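Beta carbonic anhydrase (Burkholderia pseudomallei, PDB 6YJN) probably catalyses the reversible hydration of carbon dioxide to hydrogencarbonate and a proton, using one zinc ion per subunit. Local coordinates at residues A[71-76]-A[124-129]. Numbering follows the deposited sequence.
Sequences ANVVVH and LHHVQD
H126 is the residue to start from: its side chain leaves helix 120-133 toward the loop 71-76 and meets two of the loop's valines. V75 sends CG2, the methyl anti to its carbonyl carbon, over one face of the imidazole. That methyl lies 3.6 Å from the ring centroid and 21° off the ring normal, a CH-pi contact shifted toward the rim on the NE2 side. V73 meets the same side chain nearer its root, with CG1, anti to the backbone N (chi1 -178°), 3.5 Å from CB of H126; the two side chains cross at about a right angle. The other branch of V73 turns to the next residue of the helix, its CG2 sitting 3.9 Å from CG2 of V127. That V127 methyl also takes CB of A71, again at 3.9 Å, so one branch of V127 touches two loop residues. The backbone is extended from V73 to V75, whereas A71 and N72 have positive phi. CB of A71 and V73 faces the helix and that of N72 and V74 faces away; V75 reaches the ring with CG2 although its CB does not aim at the helix. Methyl and CH-pi packing makes the contact, while NE2 of H126 hydrogen-bonds to OG1 of T77 in the second subunit. This ties the loop–helix packing to a subunit interface of the tetramer. At the opposite end of the contact, the A71 side chain lies about 6 Å from the zinc and about 5 Å from those of its ligands C46 and C105. The loop leads from strand 64-69 into helix 79-92, with helix 145-165 bonding its backbone through N155, Q159 and N162, while V127 also packs on A111 of helix 106-112.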
loop_
_atom_site.group_PDB
_atom_site.type_symbol
_atom_site.label_atom_id
_atom_site.label_comp_id
_atom_site.label_asym_id
_atom_site.label_seq_id
_atom_site.Cartn_x
_atom_site.Cartn_y
_atom_site.Cartn_z
ATOM N N ALA A 71 10.406 -11.967 -1.760
ATOM C CA ALA A 71 11.051 -12.308 -0.499
ATOM C C ALA A 71 10.026 -12.645 0.575
ATOM O O ALA A 71 10.349 -12.602 1.765
ATOM C CB ALA A 71 11.989 -11.218 -0.050
ATOM N N ASN A 72 8.800 -12.993 0.155
ATOM C CA ASN A 72 7.782 -13.425 1.103
ATOM C C ASN A 72 7.776 -12.489 2.314
ATOM O O ASN A 72 8.004 -12.906 3.440
ATOM C CB ASN A 72 7.972 -14.886 1.526
ATOM C CG ASN A 72 9.377 -15.208 1.999
ATOM O OD1 ASN A 72 10.166 -15.776 1.244
ATOM N ND2 ASN A 72 9.708 -14.837 3.230
ATOM N N VAL A 73 7.530 -11.204 2.058
ATOM C CA VAL A 73 7.519 -10.185 3.088
ATOM C C VAL A 73 6.061 -9.918 3.445
ATOM O O VAL A 73 5.214 -9.749 2.562
ATOM C CB VAL A 73 8.201 -8.900 2.564
ATOM C CG1 VAL A 73 8.281 -7.801 3.607
ATOM C CG2 VAL A 73 9.572 -9.162 1.954
ATOM N N VAL A 74 5.784 -9.873 4.749
ATOM C CA VAL A 74 4.487 -9.436 5.241
ATOM C C VAL A 74 4.667 -8.058 5.872
ATOM O O VAL A 74 5.205 -7.960 6.974
ATOM C CB VAL A 74 3.886 -10.454 6.236
ATOM C CG1 VAL A 74 2.630 -9.943 6.917
ATOM C CG2 VAL A 74 3.624 -11.804 5.583
ATOM N N VAL A 75 4.245 -7.011 5.144
ATOM C CA VAL A 75 4.212 -5.652 5.665
ATOM C C VAL A 75 2.931 -5.457 6.486
ATOM O O VAL A 75 1.839 -5.851 6.067
ATOM C CB VAL A 75 4.367 -4.597 4.551
ATOM C CG1 VAL A 75 4.281 -3.175 5.069
ATOM C CG2 VAL A 75 5.650 -4.779 3.773
ATOM N N HIS A 76 3.097 -4.870 7.681
ATOM C CA HIS A 76 2.016 -4.576 8.603
ATOM C C HIS A 76 0.852 -3.937 7.851
ATOM O O HIS A 76 -0.310 -4.146 8.191
ATOM C CB HIS A 76 2.510 -3.567 9.641
ATOM C CG HIS A 76 3.490 -4.114 10.612
ATOM N ND1 HIS A 76 3.351 -5.363 11.175
ATOM C CD2 HIS A 76 4.588 -3.562 11.176
ATOM C CE1 HIS A 76 4.350 -5.569 12.020
ATOM N NE2 HIS A 76 5.125 -4.471 12.046
ATOM N N LEU A 124 12.728 -4.351 -0.476
ATOM C CA LEU A 124 13.700 -5.196 0.201
ATOM C C LEU A 124 14.192 -4.573 1.508
ATOM O O LEU A 124 14.812 -5.239 2.334
ATOM C CB LEU A 124 14.869 -5.428 -0.751
ATOM C CG LEU A 124 14.526 -6.215 -2.009
ATOM C CD1 LEU A 124 15.646 -6.087 -3.024
ATOM C CD2 LEU A 124 14.237 -7.677 -1.704
ATOM N N HIS A 125 13.932 -3.282 1.683
ATOM C CA HIS A 125 14.321 -2.621 2.912
ATOM C C HIS A 125 13.766 -3.397 4.093
ATOM O O HIS A 125 14.438 -3.537 5.114
ATOM C CB HIS A 125 13.853 -1.171 2.920
ATOM C CG HIS A 125 14.769 -0.269 2.169
ATOM N ND1 HIS A 125 16.129 -0.246 2.400
ATOM C CD2 HIS A 125 14.525 0.656 1.213
ATOM C CE1 HIS A 125 16.686 0.651 1.606
ATOM N NE2 HIS A 125 15.718 1.228 0.869
ATOM N N HIS A 126 12.553 -3.919 3.897
ATOM C CA HIS A 126 11.896 -4.762 4.877
ATOM C C HIS A 126 12.827 -5.885 5.337
ATOM O O HIS A 126 12.879 -6.218 6.522
ATOM C CB HIS A 126 10.554 -5.251 4.331
ATOM C CG HIS A 126 9.598 -4.139 4.036
ATOM N ND1 HIS A 126 9.206 -3.214 4.993
ATOM C CD2 HIS A 126 8.937 -3.795 2.902
ATOM C CE1 HIS A 126 8.351 -2.358 4.452
ATOM N NE2 HIS A 126 8.173 -2.690 3.172
ATOM N N VAL A 127 13.591 -6.438 4.394
ATOM C CA VAL A 127 14.448 -7.576 4.660
ATOM C C VAL A 127 15.772 -7.077 5.232
ATOM O O VAL A 127 16.344 -7.689 6.139
ATOM C CB VAL A 127 14.630 -8.390 3.371
ATOM C CG1 VAL A 127 15.756 -9.401 3.476
ATOM C CG2 VAL A 127 13.321 -9.044 2.949
ATOM N N GLN A 128 16.242 -5.937 4.724
ATOM C CA GLN A 128 17.390 -5.298 5.345
ATOM C C GLN A 128 17.110 -5.067 6.839
ATOM O O GLN A 128 18.027 -5.080 7.670
ATOM C CB GLN A 128 17.745 -4.028 4.567
ATOM C CG GLN A 128 18.523 -4.290 3.289
ATOM C CD GLN A 128 18.593 -3.073 2.398
ATOM O OE1 GLN A 128 17.935 -2.978 1.356
ATOM N NE2 GLN A 128 19.385 -2.104 2.821
ATOM N N ASP A 129 15.828 -4.865 7.179
ATOM C CA ASP A 129 15.448 -4.527 8.540
ATOM C C ASP A 129 15.718 -5.741 9.420
ATOM O O ASP A 129 16.266 -5.628 10.515
ATOM C CB ASP A 129 14.001 -4.037 8.623
ATOM C CG ASP A 129 13.788 -2.599 8.163
ATOM O OD1 ASP A 129 14.778 -1.935 7.787
ATOM O OD2 ASP A 129 12.627 -2.149 8.177
#